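Protein osa (Shigella flexneri, PDB 4O7K) acts as a plasmid fertility inhibition factor of the ParB/Srx superfamily and suppresses the oncogenicity of Agrobacterium tumefaciens. Local coordinates at residues F67-N72 and V165-H170; A75-W80 and Q89-K94. The protein carries 1 engineered substitution. One frame throughout, in Å; residues are numbered along the deposited sequence. Where two conformers were deposited one is given.

Contact 1 of 2, residues F67-N72 and V165-H170. With IPA (isopropyl alcohol), chain F.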
loop_
_atom_site.group_PDB
_atom_site.type_symbol
_atom_site.label_atom_id
_atom_site.label_comp_id
_atom_site.label_asym_id
_atom_site.label_seq_id
_atom_site.Cartn_x
_atom_site.Cartn_y
_atom_site.Cartn_z
ATOM N N PHE A 67 -4.093 -2.464 13.069
ATOM C CA PHE A 67 -3.612 -1.090 13.049
ATOM C C PHE A 67 -3.535 -0.589 11.621
ATOM O O PHE A 67 -3.220 -1.349 10.707
ATOM C CB PHE A 67 -2.236 -0.987 13.710
ATOM C CG PHE A 67 -2.286 -0.944 15.203
ATOM C CD1 PHE A 67 -2.593 -2.080 15.933
ATOM C CD2 PHE A 67 -2.032 0.235 15.877
ATOM C CE1 PHE A 67 -2.651 -2.029 17.306
ATOM C CE2 PHE A 67 -2.082 0.290 17.252
ATOM C CZ PHE A 67 -2.399 -0.838 17.967
ATOM N N ILE A 68 -3.833 0.688 11.422
ATOM C CA ILE A 68 -3.676 1.284 10.107
ATOM C C ILE A 68 -2.348 2.023 10.022
ATOM O O ILE A 68 -1.964 2.758 10.934
ATOM C CB ILE A 68 -4.841 2.231 9.783
ATOM C CG1 ILE A 68 -6.102 1.402 9.486
ATOM C CG2 ILE A 68 -4.489 3.112 8.591
ATOM C CD1 ILE A 68 -7.388 2.141 9.754
ATOM N N VAL A 69 -1.643 1.803 8.920
ATOM C CA VAL A 69 -0.458 2.573 8.605
ATOM C C VAL A 69 -0.675 3.261 7.256
ATOM O O VAL A 69 -1.042 2.619 6.264
ATOM C CB VAL A 69 0.807 1.695 8.544
ATOM C CG1 VAL A 69 2.043 2.553 8.319
ATOM C CG2 VAL A 69 0.937 0.863 9.831
ATOM N N TYR A 70 -0.480 4.570 7.232
ATOM C CA TYR A 70 -0.498 5.308 5.974
ATOM C C TYR A 70 0.898 5.259 5.402
ATOM O O TYR A 70 1.843 5.745 6.027
ATOM C CB TYR A 70 -0.939 6.753 6.182
ATOM C CG TYR A 70 -2.340 6.863 6.724
ATOM C CD1 TYR A 70 -3.436 6.512 5.945
ATOM C CD2 TYR A 70 -2.564 7.292 8.023
ATOM C CE1 TYR A 70 -4.722 6.595 6.445
ATOM C CE2 TYR A 70 -3.836 7.368 8.534
ATOM C CZ TYR A 70 -4.909 7.031 7.738
ATOM O OH TYR A 70 -6.171 7.124 8.253
ATOM N N VAL A 71 1.050 4.662 4.227
ATOM C CA VAL A 71 2.398 4.482 3.717
ATOM C C VAL A 71 2.700 5.367 2.524
ATOM O O VAL A 71 1.834 5.694 1.708
ATOM C CB VAL A 71 2.697 2.996 3.329
ATOM C CG1 VAL A 71 2.486 2.076 4.529
ATOM C CG2 VAL A 71 1.846 2.549 2.161
ATOM N N ASN A 72 3.953 5.781 2.469
ATOM C CA ASN A 72 4.528 6.394 1.297
ATOM C C ASN A 72 4.613 5.331 0.208
ATOM O O ASN A 72 5.376 4.365 0.333
ATOM C CB ASN A 72 5.907 6.958 1.657
ATOM C CG ASN A 72 6.604 7.609 0.490
ATOM O OD1 ASN A 72 6.567 7.113 -0.637
ATOM N ND2 ASN A 72 7.270 8.725 0.761
ATOM N N VAL A 165 4.170 -0.147 14.053
ATOM C CA VAL A 165 5.157 0.893 14.295
ATOM C C VAL A 165 6.401 0.659 13.431
ATOM O O VAL A 165 6.977 1.616 12.896
ATOM C CB VAL A 165 5.531 0.981 15.799
ATOM C CG1 VAL A 165 6.765 1.853 16.001
ATOM C CG2 VAL A 165 4.355 1.550 16.593
ATOM N N MET A 166 6.787 -0.608 13.269
ATOM C CA MET A 166 7.893 -0.984 12.391
ATOM C C MET A 166 7.630 -0.609 10.930
ATOM O O MET A 166 8.504 -0.065 10.254
ATOM C CB MET A 166 8.157 -2.493 12.494
ATOM C CG MET A 166 9.567 -2.878 12.171
ATOM S SD MET A 166 9.765 -4.670 12.396
ATOM C CE MET A 166 9.121 -4.896 14.047
ATOM N N LEU A 167 6.429 -0.910 10.438
ATOM C CA LEU A 167 6.034 -0.464 9.103
ATOM C C LEU A 167 6.117 1.064 8.975
ATOM O O LEU A 167 6.732 1.596 8.042
ATOM C CB LEU A 167 4.615 -0.942 8.777
ATOM C CG LEU A 167 4.495 -2.437 8.468
ATOM C CD1 LEU A 167 3.039 -2.893 8.549
ATOM C CD2 LEU A 167 5.083 -2.760 7.102
ATOM N N ALA A 168 5.497 1.770 9.916
ATOM C CA ALA A 168 5.522 3.229 9.903
ATOM C C ALA A 168 6.963 3.754 9.885
ATOM O O ALA A 168 7.284 4.658 9.118
ATOM C CB ALA A 168 4.758 3.784 11.103
ATOM N N GLU A 169 7.836 3.149 10.696
ATOM C CA GLU A 169 9.250 3.522 10.709
ATOM C C GLU A 169 9.887 3.501 9.321
ATOM O O GLU A 169 10.525 4.469 8.907
ATOM C CB GLU A 169 10.052 2.586 11.621
ATOM C CG GLU A 169 11.551 2.855 11.572
ATOM C CD GLU A 169 12.362 1.854 12.382
ATOM O OE1 GLU A 169 11.762 1.045 13.116
ATOM O OE2 GLU A 169 13.604 1.870 12.274
ATOM N N HIS A 170 9.721 2.395 8.604
ATOM C CA HIS A 170 10.415 2.220 7.333
ATOM C C HIS A 170 9.679 2.803 6.124
ATOM O O HIS A 170 10.319 3.283 5.199
ATOM C CB HIS A 170 10.696 0.730 7.102
ATOM C CG HIS A 170 11.685 0.155 8.067
ATOM N ND1 HIS A 170 13.040 0.143 7.822
ATOM C CD2 HIS A 170 11.520 -0.400 9.293
ATOM C CE1 HIS A 170 13.668 -0.409 8.850
ATOM N NE2 HIS A 170 12.768 -0.739 9.758
HETATM C C1 IPA F . 15.900 -0.175 4.449
HETATM C C2 IPA F . 15.393 0.879 5.425
HETATM C C3 IPA F . 15.523 2.274 4.820
HETATM O O2 IPA F . 14.032 0.635 5.708
#
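V69 points at helix 161-171 from the middle strand of a three-stranded antiparallel sheet, and its two methyls divide the work. CG1 meets the A168 backbone, 3.9 Å from A168 CA, and lies 4.1 Å from A168 CB. CG2 turns to the preceding residue and sits 4.2 Å from L167 CB. The torsion accounts for this split: CG1 is anti to the V69 backbone N (chi1 -176°), while CG2 lies beside that N. All of this contact is apolar. It is small, burying 132 Å² in total. A methyl comes close to the helix backbone, which is consistent with the small side chain of A168.

H170 takes no part in this interface. Its ND1 is 2.4 Å from O2 of an isopropyl alcohol, probably from the crystallisation liquor. The alcohol oxygen comes to the ring edge, but the distance is too short to be trusted in detail. The H170 ring also stacks with F132 of strand 131-136.

The arrangement is a helix laid over one face of a beta-sheet. Strand 67-72 runs between strands 153-158 and 177-178. F67 and V71 also touch helix 161-171. I68 and Y70 instead reach L182 of helix 179-189.

Contact 2 of 2, residues A75-W80 and Q89-K94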
loop_
_atom_site.group_PDB
_atom_site.type_symbol
_atom_site.label_atom_id
_atom_site.label_comp_id
_atom_site.label_asym_id
_atom_site.label_seq_id
_atom_site.Cartn_x
_atom_site.Cartn_y
_atom_site.Cartn_z
ATOM N N ALA A 75 8.051 4.273 -0.961
ATOM C CA ALA A 75 8.787 3.551 0.078
ATOM C C ALA A 75 8.247 2.132 0.230
ATOM O O ALA A 75 9.007 1.183 0.457
ATOM C CB ALA A 75 8.710 4.285 1.391
ATOM N N PHE A 76 6.930 2.004 0.125
ATOM C CA PHE A 76 6.261 0.712 0.236
ATOM C C PHE A 76 6.704 -0.189 -0.909
ATOM O O PHE A 76 7.043 -1.357 -0.697
ATOM C CB PHE A 76 4.741 0.915 0.230
ATOM C CG PHE A 76 3.948 -0.352 0.353
ATOM C CD1 PHE A 76 3.587 -0.843 1.600
ATOM C CD2 PHE A 76 3.531 -1.036 -0.779
ATOM C CE1 PHE A 76 2.830 -1.995 1.711
ATOM C CE2 PHE A 76 2.770 -2.184 -0.672
ATOM C CZ PHE A 76 2.427 -2.667 0.577
ATOM N N TYR A 77 6.698 0.385 -2.114
ATOM C CA TYR A 77 7.160 -0.274 -3.327
ATOM C C TYR A 77 8.587 -0.786 -3.139
ATOM O O TYR A 77 8.871 -1.948 -3.417
ATOM C CB TYR A 77 7.071 0.708 -4.500
ATOM C CG TYR A 77 7.476 0.201 -5.874
ATOM C CD1 TYR A 77 7.467 -1.159 -6.193
ATOM C CD2 TYR A 77 7.848 1.106 -6.862
ATOM C CE1 TYR A 77 7.832 -1.589 -7.468
ATOM C CE2 TYR A 77 8.211 0.693 -8.115
ATOM C CZ TYR A 77 8.206 -0.647 -8.420
ATOM O OH TYR A 77 8.573 -1.025 -9.684
ATOM N N ARG A 78 9.473 0.085 -2.662
ATOM C CA ARG A 78 10.870 -0.287 -2.420
ATOM C C ARG A 78 11.016 -1.430 -1.421
ATOM O O ARG A 78 11.800 -2.360 -1.633
ATOM C CB ARG A 78 11.663 0.921 -1.924
ATOM C CG ARG A 78 13.103 0.602 -1.565
ATOM C CD ARG A 78 13.854 1.835 -1.092
ATOM N NE ARG A 78 15.253 1.522 -0.794
ATOM C CZ ARG A 78 15.683 1.073 0.382
ATOM N NH1 ARG A 78 14.832 0.883 1.379
ATOM N NH2 ARG A 78 16.969 0.812 0.561
ATOM N N ALA A 79 10.271 -1.357 -0.324
ATOM C CA ALA A 79 10.330 -2.396 0.703
ATOM C C ALA A 79 9.810 -3.730 0.164
ATOM O O ALA A 79 10.309 -4.810 0.521
ATOM C CB ALA A 79 9.538 -1.967 1.930
ATOM N N TRP A 80 8.819 -3.653 -0.716
ATOM C CA TRP A 80 8.255 -4.845 -1.350
ATOM C C TRP A 80 9.279 -5.479 -2.295
ATOM O O TRP A 80 9.460 -6.694 -2.303
ATOM C CB TRP A 80 6.964 -4.485 -2.097
ATOM C CG TRP A 80 6.174 -5.643 -2.619
ATOM C CD1 TRP A 80 6.487 -6.983 -2.525
ATOM C CD2 TRP A 80 4.947 -5.565 -3.348
ATOM N NE1 TRP A 80 5.510 -7.736 -3.144
ATOM C CE2 TRP A 80 4.556 -6.891 -3.663
ATOM C CE3 TRP A 80 4.125 -4.501 -3.770
ATOM C CZ2 TRP A 80 3.388 -7.182 -4.363
ATOM C CZ3 TRP A 80 2.964 -4.789 -4.463
ATOM C CH2 TRP A 80 2.603 -6.123 -4.754
ATOM N N GLN A 89 5.747 -14.015 -3.609
ATOM C CA GLN A 89 5.164 -12.675 -3.468
ATOM C C GLN A 89 6.048 -11.611 -4.101
ATOM O O GLN A 89 5.865 -10.425 -3.840
ATOM C CB GLN A 89 4.914 -12.341 -1.991
ATOM C CG GLN A 89 3.948 -13.310 -1.317
ATOM C CD GLN A 89 3.359 -12.789 -0.010
ATOM O OE1 GLN A 89 2.297 -13.235 0.424
ATOM N NE2 GLN A 89 4.054 -11.854 0.625
ATOM N N ALA A 90 7.001 -12.033 -4.932
ATOM C CA ALA A 90 7.906 -11.097 -5.612
ATOM C C ALA A 90 7.146 -9.950 -6.286
ATOM O O ALA A 90 6.133 -10.155 -6.943
ATOM C CB ALA A 90 8.750 -11.819 -6.639
ATOM N N CYS A 91 7.648 -8.740 -6.116
ATOM C CA CYS A 91 6.991 -7.570 -6.694
ATOM C C CYS A 91 7.432 -7.337 -8.133
ATOM O O CYS A 91 8.626 -7.180 -8.399
ATOM C CB CYS A 91 7.297 -6.344 -5.857
ATOM S SG CYS A 91 6.443 -4.882 -6.422
ATOM N N PRO A 92 6.472 -7.333 -9.075
ATOM C CA PRO A 92 6.798 -6.951 -10.455
ATOM C C PRO A 92 7.238 -5.489 -10.526
ATOM O O PRO A 92 6.894 -4.718 -9.627
ATOM C CB PRO A 92 5.471 -7.149 -11.211
ATOM C CG PRO A 92 4.602 -7.965 -10.299
ATOM C CD PRO A 92 5.038 -7.631 -8.905
ATOM N N LEU A 93 7.985 -5.103 -11.558
ATOM C CA LEU A 93 8.178 -3.684 -11.821
ATOM C C LEU A 93 6.817 -3.056 -12.087
ATOM O O LEU A 93 5.912 -3.720 -12.594
ATOM C CB LEU A 93 9.101 -3.440 -13.015
ATOM C CG LEU A 93 10.585 -3.810 -12.927
ATOM C CD1 LEU A 93 11.282 -3.340 -14.189
ATOM C CD2 LEU A 93 11.243 -3.212 -11.694
ATOM N N LYS A 94 6.682 -1.783 -11.740
ATOM C CA LYS A 94 5.453 -1.032 -11.985
ATOM C C LYS A 94 4.941 -1.231 -13.410
ATOM O O LYS A 94 3.778 -1.562 -13.612
ATOM C CB LYS A 94 5.689 0.453 -11.719
ATOM C CG LYS A 94 4.840 1.014 -10.613
ATOM C CD LYS A 94 5.517 2.208 -9.934
ATOM C CE LYS A 94 5.484 3.453 -10.792
ATOM N NZ LYS A 94 6.003 4.633 -10.030
HETATM O O HOH W 1 9.798 -8.396 -4.571
#
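Y77 and W80 both carry CG anti to the backbone N (chi1 -178° and -171°), which sends the two rings from helix 73-81 to the segment Q89-K94. C91 SG is likewise anti to its own N, and this places the thiol by both rings. C91 CB stands 3.3 Å above the centroid of the W80 five-membered ring, a CH-pi contact over the face. SG lies over the six-membered ring of W80 and at the edge of Y77, 3.7 Å from Y77 CE1.

Each ring is also held by a hydrogen bond: W80 through its indole N-H, Y77 through its hydroxyl. W80 NE1 donates to Q89 O at 2.8 Å, close to the ring plane and nearly straight on to the carbonyl. K94 N donates to Y77 OH at 2.9 Å, and this hydroxyl also hydrogen-bonds to E14 of helix 4-24. K94 CD lies 3.6 Å from Y77 CE2; the K94 amine, NZ, makes a salt bridge to E150. One water joins the backbones, donating to W80 O and accepting from C91 N.

The contact thus fastens an irregular segment to the helix before it. Helix 4-24 meets Y77 and L93. Helix 140-148 packs on W80 and P92, and strand 131-136 touches W80 and Q89.

From the N terminus, helix 4-24 and three short strands come first; the chain then enters strand 67-72, the first half of contact 1, and passes straight into helix 73-81. N72 caps the start of this helix through A75 N. The chain then turns back, and residues 89-94 close the short loop of contact 2. Only much later does helix 161-171 return to the strand and close contact 1, so the small loop nests within the large one. The centres lie about 15 Å apart. The two contacts touch directly, with V71 CG2 3.8 Å from F76 CB. Contact 1 ties the three-stranded sheet to helix 161-171; contact 2 ties helix 73-81 to the irregular segment following it.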